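PDB 5MYP: aldehyde dehydrogenase from Trypanosoma brucei, which probably oxidises aldehydes to the corresponding carboxylic acids with NAD+ as the electron acceptor. Local coordinates for residues A[194-199]-A[451-456]; A[134-139]-A[443-448]; A[337-342]-A[346-351]. All coordinates share one frame; numbering follows the deposited sequence.

Contact 1 (A[194-199]-A[451-456]); sequences FDHILY and ETFSHR
Phe453 turns the edge of its ring onto one face of the His196 imidazole, a T-shaped pair with centroids 5.4 Å apart and planes at 78°. The CD1 and CE1 side of the phenyl does the touching, with Phe453 CE1 3.9 Å from His196 CD2. The histidine is placed for this by its first torsion, -160°, which swings the ring beside its own carbonyl carbon and out from the strand toward the helix end. From the same side as the phenyl, but toward the NE2 end of the imidazole, comes the methyl of Thr452, CG2 lying 3.7 Å from His196 NE2. The same methyl also sits above the rim of the Phe453 ring, so it fills the angle between the two aromatics. The contact joins strand 196-200, part of the Rossmann-like sheet expected of the NAD-binding domain of this family, to the turn where helix 447-452 ends and strand 454-461 begins; both strands pair with strand 110-124. Phe453 is the first residue to leave helical geometry, and Ser454 N still bonds back to Glu451 O. The polar side of His196 is settled by Thr221, whose OG1 is hydrogen-bonded to NE2, whereas buried ND1 has no hydrogen-bond partner in the model. Thr452 OG1 is turned toward the carbonyls of Ala443 and Tyr448, which leaves its methyl to face the imidazole. Beyond the ring pair, Leu198 CD1 meets Phe453 CZ at 3.7 Å, crossing it at about a right angle; the leucine side chain lies about 5 Å from that of Glu223, a predicted active-site residue.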
loop_
_atom_site.group_PDB
_atom_site.type_symbol
_atom_site.label_atom_id
_atom_site.label_comp_id
_atom_site.label_asym_id
_atom_site.label_seq_id
_atom_site.Cartn_x
_atom_site.Cartn_y
_atom_site.Cartn_z
ATOM N N PHE A 194 2.600 10.735 -11.409
ATOM C CA PHE A 194 1.295 10.104 -11.218
ATOM C C PHE A 194 1.005 9.987 -9.729
ATOM O O PHE A 194 1.909 10.087 -8.894
ATOM C CB PHE A 194 1.274 8.725 -11.863
ATOM C CG PHE A 194 1.401 8.765 -13.352
ATOM C CD1 PHE A 194 0.287 9.005 -14.148
ATOM C CD2 PHE A 194 2.639 8.588 -13.967
ATOM C CE1 PHE A 194 0.399 9.054 -15.531
ATOM C CE2 PHE A 194 2.755 8.631 -15.348
ATOM C CZ PHE A 194 1.637 8.865 -16.132
ATOM N N ASP A 195 -0.265 9.771 -9.408
ATOM C CA ASP A 195 -0.707 9.599 -8.026
ATOM C C ASP A 195 -0.827 8.134 -7.616
ATOM O O ASP A 195 -0.956 7.832 -6.433
ATOM C CB ASP A 195 -2.009 10.358 -7.812
ATOM C CG ASP A 195 -1.846 11.829 -8.118
ATOM O OD1 ASP A 195 -1.298 12.550 -7.257
ATOM O OD2 ASP A 195 -2.213 12.248 -9.243
ATOM N N HIS A 196 -0.779 7.242 -8.603
ATOM C CA HIS A 196 -0.670 5.807 -8.390
ATOM C C HIS A 196 -0.166 5.162 -9.683
ATOM O O HIS A 196 -0.491 5.626 -10.781
ATOM C CB HIS A 196 -2.031 5.199 -8.025
ATOM C CG HIS A 196 -1.934 3.873 -7.342
ATOM N ND1 HIS A 196 -2.048 3.737 -5.977
ATOM C CD2 HIS A 196 -1.710 2.625 -7.827
ATOM C CE1 HIS A 196 -1.915 2.462 -5.650
ATOM N NE2 HIS A 196 -1.700 1.768 -6.753
ATOM N N ILE A 197 0.616 4.093 -9.551
ATOM C CA ILE A 197 1.061 3.300 -10.695
ATOM C C ILE A 197 0.695 1.837 -10.449
ATOM O O ILE A 197 1.039 1.278 -9.404
ATOM C CB ILE A 197 2.586 3.419 -10.928
ATOM C CG1 ILE A 197 2.981 4.874 -11.220
ATOM C CG2 ILE A 197 3.035 2.506 -12.071
ATOM C CD1 ILE A 197 4.454 5.177 -11.044
ATOM N N LEU A 198 -0.018 1.227 -11.397
ATOM C CA LEU A 198 -0.215 -0.225 -11.389
ATOM C C LEU A 198 0.625 -0.839 -12.503
ATOM O O LEU A 198 0.493 -0.456 -13.668
ATOM C CB LEU A 198 -1.691 -0.610 -11.535
ATOM C CG LEU A 198 -1.980 -2.111 -11.292
ATOM C CD1 LEU A 198 -3.310 -2.342 -10.570
ATOM C CD2 LEU A 198 -1.908 -2.943 -12.571
ATOM N N TYR A 199 1.480 -1.792 -12.136
ATOM C CA TYR A 199 2.345 -2.499 -13.078
ATOM C C TYR A 199 2.125 -3.999 -12.957
ATOM O O TYR A 199 2.159 -4.547 -11.858
ATOM C CB TYR A 199 3.827 -2.175 -12.825
ATOM C CG TYR A 199 4.762 -3.069 -13.610
ATOM C CD1 TYR A 199 5.044 -2.807 -14.948
ATOM C CD2 TYR A 199 5.324 -4.205 -13.031
ATOM C CE1 TYR A 199 5.883 -3.631 -15.685
ATOM C CE2 TYR A 199 6.156 -5.047 -13.759
ATOM C CZ TYR A 199 6.437 -4.756 -15.085
ATOM O OH TYR A 199 7.261 -5.586 -15.805
ATOM N N GLU A 451 -10.840 0.694 -3.744
ATOM C CA GLU A 451 -10.033 1.039 -2.572
ATOM C C GLU A 451 -8.587 1.379 -2.942
ATOM O O GLU A 451 -8.056 2.383 -2.476
ATOM C CB GLU A 451 -10.076 -0.083 -1.532
ATOM C CG GLU A 451 -11.430 -0.205 -0.851
ATOM C CD GLU A 451 -11.542 -1.419 0.057
ATOM O OE1 GLU A 451 -10.573 -2.204 0.172
ATOM O OE2 GLU A 451 -12.612 -1.583 0.668
ATOM N N THR A 452 -7.976 0.562 -3.798
ATOM C CA THR A 452 -6.592 0.784 -4.247
ATOM C C THR A 452 -6.405 2.130 -4.952
ATOM O O THR A 452 -5.398 2.797 -4.735
ATOM C CB THR A 452 -6.116 -0.370 -5.156
ATOM O OG1 THR A 452 -6.016 -1.552 -4.369
ATOM C CG2 THR A 452 -4.746 -0.089 -5.790
ATOM N N PHE A 453 -7.379 2.529 -5.769
ATOM C CA PHE A 453 -7.299 3.786 -6.523
ATOM C C PHE A 453 -8.000 4.979 -5.843
ATOM O O PHE A 453 -8.273 5.986 -6.496
ATOM C CB PHE A 453 -7.824 3.553 -7.946
ATOM C CG PHE A 453 -7.065 2.496 -8.708
ATOM C CD1 PHE A 453 -5.697 2.628 -8.932
ATOM C CD2 PHE A 453 -7.710 1.372 -9.208
ATOM C CE1 PHE A 453 -4.991 1.659 -9.630
ATOM C CE2 PHE A 453 -7.010 0.400 -9.910
ATOM C CZ PHE A 453 -5.648 0.543 -10.123
ATOM N N SER A 454 -8.262 4.866 -4.536
ATOM C CA SER A 454 -8.830 5.938 -3.725
ATOM C C SER A 454 -7.950 6.195 -2.509
ATOM O O SER A 454 -7.140 5.347 -2.123
ATOM C CB SER A 454 -10.232 5.556 -3.216
ATOM O OG SER A 454 -11.148 5.373 -4.270
ATOM N N HIS A 455 -8.124 7.365 -1.913
ATOM C CA HIS A 455 -7.550 7.666 -0.621
ATOM C C HIS A 455 -8.660 7.583 0.423
ATOM O O HIS A 455 -9.659 8.292 0.321
ATOM C CB HIS A 455 -6.913 9.054 -0.609
ATOM C CG HIS A 455 -6.466 9.482 0.748
ATOM N ND1 HIS A 455 -5.854 8.611 1.616
ATOM C CD2 HIS A 455 -6.533 10.671 1.390
ATOM C CE1 HIS A 455 -5.559 9.244 2.734
ATOM N NE2 HIS A 455 -5.963 10.495 2.626
ATOM N N ARG A 456 -8.482 6.710 1.412
ATOM C CA ARG A 456 -9.395 6.631 2.555
ATOM C C ARG A 456 -9.017 7.746 3.531
ATOM O O ARG A 456 -7.939 7.716 4.122
ATOM C CB ARG A 456 -9.302 5.256 3.224
ATOM C CG ARG A 456 -10.278 5.058 4.374
ATOM C CD ARG A 456 -10.207 3.655 4.938
ATOM N NE ARG A 456 -8.855 3.287 5.341
ATOM C CZ ARG A 456 -8.481 2.067 5.724
ATOM N NH1 ARG A 456 -9.360 1.066 5.792
ATOM N NH2 ARG A 456 -7.215 1.843 6.057
#

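Contact 2 (A[134-139]-A[443-448]); sequences ILQPLL and AYHGRY
Gln136 and His445, and beside them Pro137 and Tyr444, bring a kinked helix against the loop leading into helix 447-452, with both CA pairs 7.4 Å apart. The kink falls at Pro137, whose nitrogen makes no bond to the preceding turn; Gly446, with positive phi, is the N-cap of the second helix. Gln136 reaches out with CG anti to its N (chi1 -171°) and an extended chain, laying its amide over one face of the His445 imidazole. The planes are only 18° apart and NE2 rides 3.5 Å above the ring centre. Although Gln136 OE1 and His445 NE2 approach to 3.4 Å, the angle is too poor for a bond. A water connects them: it is 2.7 Å from His445 NE2 and 2.7 Å from Tyr444 OH, and gives a weak bond to Gln136 OE1. On the proline side, Tyr444 CE2 packs 3.6 Å from Pro137 CG, with the phenol hydroxyl close to the same ring. The Tyr444 side chain also lies about 3 Å from that of Glu223, a predicted active-site residue. Glu83 binds Gln136 NE2 through OE1 and Gly446 N through OE2, bridging helix and loop. The bond from Gln136 NE2 to Glu83 is consistent with the amide being turned so that its oxygen can accept, weakly, from the water; polar coupling across the contact thus runs through solvent and a shared carboxylate.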
loop_
_atom_site.group_PDB
_atom_site.type_symbol
_atom_site.label_atom_id
_atom_site.label_comp_id
_atom_site.label_asym_id
_atom_site.label_seq_id
_atom_site.Cartn_x
_atom_site.Cartn_y
_atom_site.Cartn_z
ATOM N N ILE A 134 -4.739 -4.699 -19.105
ATOM C CA ILE A 134 -4.715 -3.242 -19.282
ATOM C C ILE A 134 -6.079 -2.621 -18.903
ATOM O O ILE A 134 -6.114 -1.612 -18.189
ATOM C CB ILE A 134 -4.223 -2.843 -20.710
ATOM C CG1 ILE A 134 -3.709 -1.399 -20.736
ATOM C CG2 ILE A 134 -5.288 -3.047 -21.776
ATOM C CD1 ILE A 134 -2.280 -1.246 -20.267
ATOM N N LEU A 135 -7.188 -3.226 -19.338
ATOM C CA LEU A 135 -8.524 -2.669 -19.063
ATOM C C LEU A 135 -9.051 -2.914 -17.650
ATOM O O LEU A 135 -9.728 -2.042 -17.101
ATOM C CB LEU A 135 -9.564 -3.154 -20.089
ATOM C CG LEU A 135 -9.446 -2.659 -21.536
ATOM C CD1 LEU A 135 -10.701 -3.060 -22.313
ATOM C CD2 LEU A 135 -9.248 -1.151 -21.604
ATOM N N GLN A 136 -8.769 -4.076 -17.058
ATOM C CA GLN A 136 -9.299 -4.372 -15.714
ATOM C C GLN A 136 -8.811 -3.363 -14.657
ATOM O O GLN A 136 -9.634 -2.840 -13.908
ATOM C CB GLN A 136 -9.047 -5.830 -15.286
ATOM C CG GLN A 136 -9.762 -6.214 -13.997
ATOM C CD GLN A 136 -9.839 -7.710 -13.757
ATOM O OE1 GLN A 136 -8.981 -8.471 -14.189
ATOM N NE2 GLN A 136 -10.826 -8.124 -12.984
ATOM N N PRO A 137 -7.493 -3.057 -14.617
ATOM C CA PRO A 137 -7.027 -1.976 -13.729
ATOM C C PRO A 137 -7.615 -0.601 -14.071
ATOM O O PRO A 137 -7.997 0.141 -13.170
ATOM C CB PRO A 137 -5.503 -1.959 -13.943
ATOM C CG PRO A 137 -5.171 -3.292 -14.506
ATOM C CD PRO A 137 -6.366 -3.717 -15.301
ATOM N N LEU A 138 -7.675 -0.276 -15.364
ATOM C CA LEU A 138 -8.236 0.997 -15.825
ATOM C C LEU A 138 -9.674 1.208 -15.338
ATOM O O LEU A 138 -10.001 2.277 -14.828
ATOM C CB LEU A 138 -8.182 1.091 -17.354
ATOM C CG LEU A 138 -8.757 2.361 -17.991
ATOM C CD1 LEU A 138 -7.993 3.595 -17.521
ATOM C CD2 LEU A 138 -8.744 2.246 -19.505
ATOM N N LEU A 139 -10.520 0.189 -15.495
ATOM C CA LEU A 139 -11.920 0.268 -15.051
ATOM C C LEU A 139 -12.013 0.671 -13.578
ATOM O O LEU A 139 -12.792 1.556 -13.218
ATOM C CB LEU A 139 -12.641 -1.062 -15.273
ATOM C CG LEU A 139 -12.916 -1.451 -16.724
ATOM C CD1 LEU A 139 -13.302 -2.918 -16.814
ATOM C CD2 LEU A 139 -13.995 -0.561 -17.319
ATOM N N ALA A 443 -3.373 -5.006 -4.174
ATOM C CA ALA A 443 -4.370 -5.886 -4.771
ATOM C C ALA A 443 -5.483 -5.066 -5.401
ATOM O O ALA A 443 -5.695 -3.911 -5.026
ATOM C CB ALA A 443 -4.933 -6.828 -3.725
ATOM N N TYR A 444 -6.180 -5.661 -6.363
ATOM C CA TYR A 444 -7.308 -4.997 -7.025
ATOM C C TYR A 444 -8.385 -6.022 -7.432
ATOM O O TYR A 444 -8.334 -7.167 -6.977
ATOM C CB TYR A 444 -6.795 -4.109 -8.180
ATOM C CG TYR A 444 -6.384 -4.815 -9.456
ATOM C CD1 TYR A 444 -5.294 -5.683 -9.478
ATOM C CD2 TYR A 444 -7.061 -4.582 -10.656
ATOM C CE1 TYR A 444 -4.904 -6.323 -10.651
ATOM C CE2 TYR A 444 -6.681 -5.211 -11.831
ATOM C CZ TYR A 444 -5.601 -6.077 -11.828
ATOM O OH TYR A 444 -5.226 -6.699 -12.997
ATOM N N HIS A 445 -9.342 -5.585 -8.259
ATOM C CA HIS A 445 -10.578 -6.305 -8.661
ATOM C C HIS A 445 -11.732 -5.785 -7.811
ATOM O O HIS A 445 -11.662 -5.829 -6.576
ATOM C CB HIS A 445 -10.519 -7.845 -8.568
ATOM C CG HIS A 445 -9.553 -8.481 -9.517
ATOM N ND1 HIS A 445 -9.582 -9.827 -9.820
ATOM C CD2 HIS A 445 -8.537 -7.956 -10.242
ATOM C CE1 HIS A 445 -8.622 -10.104 -10.686
ATOM N NE2 HIS A 445 -7.975 -8.985 -10.959
ATOM N N GLY A 446 -12.763 -5.261 -8.474
ATOM C CA GLY A 446 -14.025 -4.874 -7.829
ATOM C C GLY A 446 -13.860 -3.796 -6.776
ATOM O O GLY A 446 -13.244 -2.758 -7.033
ATOM N N ARG A 447 -14.393 -4.059 -5.583
ATOM C CA ARG A 447 -14.222 -3.183 -4.411
ATOM C C ARG A 447 -12.754 -2.842 -4.117
ATOM O O ARG A 447 -12.446 -1.735 -3.683
ATOM C CB ARG A 447 -14.823 -3.843 -3.166
ATOM C CG ARG A 447 -14.884 -2.949 -1.933
ATOM C CD ARG A 447 -15.233 -3.741 -0.685
ATOM N NE ARG A 447 -16.671 -3.986 -0.569
ATOM C CZ ARG A 447 -17.568 -3.144 -0.043
ATOM N NH1 ARG A 447 -17.218 -1.942 0.416
ATOM N NH2 ARG A 447 -18.849 -3.511 0.004
ATOM N N TYR A 448 -11.865 -3.805 -4.342
ATOM C CA TYR A 448 -10.448 -3.655 -4.000
ATOM C C TYR A 448 -9.714 -2.775 -5.010
ATOM O O TYR A 448 -8.740 -2.114 -4.652
ATOM C CB TYR A 448 -9.798 -5.033 -3.833
ATOM C CG TYR A 448 -10.574 -5.857 -2.831
ATOM C CD1 TYR A 448 -10.485 -5.581 -1.468
ATOM C CD2 TYR A 448 -11.444 -6.867 -3.242
ATOM C CE1 TYR A 448 -11.214 -6.311 -0.537
ATOM C CE2 TYR A 448 -12.175 -7.600 -2.319
ATOM C CZ TYR A 448 -12.054 -7.316 -0.966
ATOM O OH TYR A 448 -12.772 -8.031 -0.035
HETATM O O HOH W 1 -5.975 -9.249 -12.752
#

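Contact 3 (A[337-342]-A[346-351]); sequences GGEADE and TIAPTI
Thr350 holds OG1 beside its own backbone N (chi1 -62°), where the hydroxyl donates to Ala348 O and accepts from Gly338 N, 2.9 Å away at a bent 134°. Glu339, folded at chi2 (93°), curls its carboxylate back so that OE1 stands 3.4 Å from Ala348 CB. The two segments form an antiparallel beta hairpin at the end of a mixed sheet. Asp341 and Thr346 are its hydrogen-bonded pair: Asp341 N gives to Thr346 O (2.8 Å) within the carbonyl plane, and Thr346 N returns a bond to Asp341 O. Farther along, Ala348 N reaches Glu339 O at 2.9 Å. Gly337 and Gly338, both with positive phi, bring the chain in beside Thr350. Outside the hairpin segments, Arg283 forms a salt bridge with Glu339 OE1, and Thr344 in the turn is hydrogen-bonded to both Asp341 OD2 and Thr346 OG1. Ala340 and Ile347 make the neighbouring non-hydrogen-bonded pair, their side chains sharing the face under helix 319-328, with Ala340 CB 4.2 Å from Ile347 CG1. The Ala340 CA-H adds a contact to Thr346 O, the CA lying 3.1 Å from that oxygen.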
loop_
_atom_site.group_PDB
_atom_site.type_symbol
_atom_site.label_atom_id
_atom_site.label_comp_id
_atom_site.label_asym_id
_atom_site.label_seq_id
_atom_site.Cartn_x
_atom_site.Cartn_y
_atom_site.Cartn_z
ATOM N N GLY A 337 5.327 -36.015 -23.024
ATOM C CA GLY A 337 5.390 -34.917 -23.983
ATOM C C GLY A 337 6.775 -34.599 -24.522
ATOM O O GLY A 337 7.483 -35.488 -24.985
ATOM N N GLY A 338 7.151 -33.322 -24.471
ATOM C CA GLY A 338 8.431 -32.852 -25.004
ATOM C C GLY A 338 8.418 -32.512 -26.486
ATOM O O GLY A 338 9.464 -32.198 -27.052
ATOM N N GLU A 339 7.238 -32.524 -27.106
ATOM C CA GLU A 339 7.110 -32.259 -28.539
ATOM C C GLU A 339 7.159 -30.751 -28.763
ATOM O O GLU A 339 6.559 -29.988 -27.989
ATOM C CB GLU A 339 5.799 -32.815 -29.107
ATOM C CG GLU A 339 5.505 -34.274 -28.757
ATOM C CD GLU A 339 4.659 -34.444 -27.505
ATOM O OE1 GLU A 339 4.636 -33.520 -26.662
ATOM O OE2 GLU A 339 4.011 -35.501 -27.353
ATOM N N ALA A 340 7.875 -30.326 -29.804
ATOM C CA ALA A 340 8.029 -28.903 -30.095
ATOM C C ALA A 340 8.303 -28.613 -31.567
ATOM O O ALA A 340 8.754 -29.484 -32.309
ATOM C CB ALA A 340 9.139 -28.316 -29.239
ATOM N N ASP A 341 7.992 -27.382 -31.973
ATOM C CA ASP A 341 8.308 -26.865 -33.306
ATOM C C ASP A 341 8.766 -25.415 -33.162
ATOM O O ASP A 341 7.978 -24.545 -32.768
ATOM C CB ASP A 341 7.095 -26.940 -34.238
ATOM C CG ASP A 341 7.403 -26.431 -35.635
ATOM O OD1 ASP A 341 8.115 -27.133 -36.386
ATOM O OD2 ASP A 341 6.942 -25.323 -35.976
ATOM N N GLU A 342 10.032 -25.163 -33.493
ATOM C CA GLU A 342 10.653 -23.852 -33.302
ATOM C C GLU A 342 10.081 -22.768 -34.209
ATOM O O GLU A 342 9.838 -21.652 -33.752
ATOM C CB GLU A 342 12.170 -23.951 -33.507
ATOM C CG GLU A 342 12.926 -22.661 -33.209
ATOM C CD GLU A 342 14.416 -22.859 -32.985
ATOM O OE1 GLU A 342 14.905 -24.007 -33.062
ATOM O OE2 GLU A 342 15.097 -21.850 -32.720
ATOM N N THR A 346 5.945 -23.536 -30.922
ATOM C CA THR A 346 4.997 -24.464 -30.324
ATOM C C THR A 346 5.752 -25.417 -29.412
ATOM O O THR A 346 6.692 -26.069 -29.860
ATOM C CB THR A 346 4.264 -25.275 -31.408
ATOM O OG1 THR A 346 3.609 -24.385 -32.318
ATOM C CG2 THR A 346 3.227 -26.181 -30.788
ATOM N N ILE A 347 5.363 -25.465 -28.138
ATOM C CA ILE A 347 5.865 -26.465 -27.191
ATOM C C ILE A 347 4.660 -27.095 -26.490
ATOM O O ILE A 347 3.913 -26.403 -25.801
ATOM C CB ILE A 347 6.811 -25.858 -26.127
ATOM C CG1 ILE A 347 8.006 -25.158 -26.788
ATOM C CG2 ILE A 347 7.298 -26.941 -25.155
ATOM C CD1 ILE A 347 8.894 -24.401 -25.820
ATOM N N ALA A 348 4.469 -28.401 -26.672
ATOM C CA ALA A 348 3.362 -29.105 -26.025
ATOM C C ALA A 348 3.617 -29.220 -24.517
ATOM O O ALA A 348 4.775 -29.205 -24.089
ATOM C CB ALA A 348 3.176 -30.489 -26.630
ATOM N N PRO A 349 2.543 -29.333 -23.706
ATOM C CA PRO A 349 2.734 -29.520 -22.269
ATOM C C PRO A 349 3.617 -30.729 -21.980
ATOM O O PRO A 349 3.403 -31.803 -22.548
ATOM C CB PRO A 349 1.311 -29.725 -21.734
ATOM C CG PRO A 349 0.428 -29.110 -22.752
ATOM C CD PRO A 349 1.118 -29.301 -24.067
ATOM N N THR A 350 4.619 -30.523 -21.132
ATOM C CA THR A 350 5.668 -31.499 -20.897
ATOM C C THR A 350 5.841 -31.703 -19.399
ATOM O O THR A 350 6.073 -30.740 -18.666
ATOM C CB THR A 350 6.982 -31.023 -21.534
ATOM O OG1 THR A 350 6.800 -30.904 -22.954
ATOM C CG2 THR A 350 8.134 -31.984 -21.241
ATOM N N ILE A 351 5.711 -32.954 -18.961
ATOM C CA ILE A 351 5.837 -33.325 -17.552
ATOM C C ILE A 351 7.241 -33.871 -17.314
ATOM O O ILE A 351 7.651 -34.842 -17.965
ATOM C CB ILE A 351 4.802 -34.397 -17.142
ATOM C CG1 ILE A 351 3.376 -33.950 -17.515
ATOM C CG2 ILE A 351 4.907 -34.703 -15.648
ATOM C CD1 ILE A 351 2.317 -35.000 -17.279
#

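Contacts 1 and 2 are buried neighbours with centres about 10 Å apart, and both draw on helix 447-452, contact 2 at its start and contact 1 at its end. They meet directly: Phe453 CE2 packs 3.4 Å from Pro137 O, and Leu198 CD2 lies 3.8 Å from Pro137 CG. Contact 1 relies on an aromatic pair and methyl groups, contact 2 on an amide-ring stack and a bridging water. Contact 3 is only partly buried and belongs to the other mixed sheet, its centre about 41 Å from that of contact 1 and across the chain's centre. It joins residues close in sequence, mainly through backbone hydrogen bonds, whereas the other two link segments over 250 residues apart through side chains.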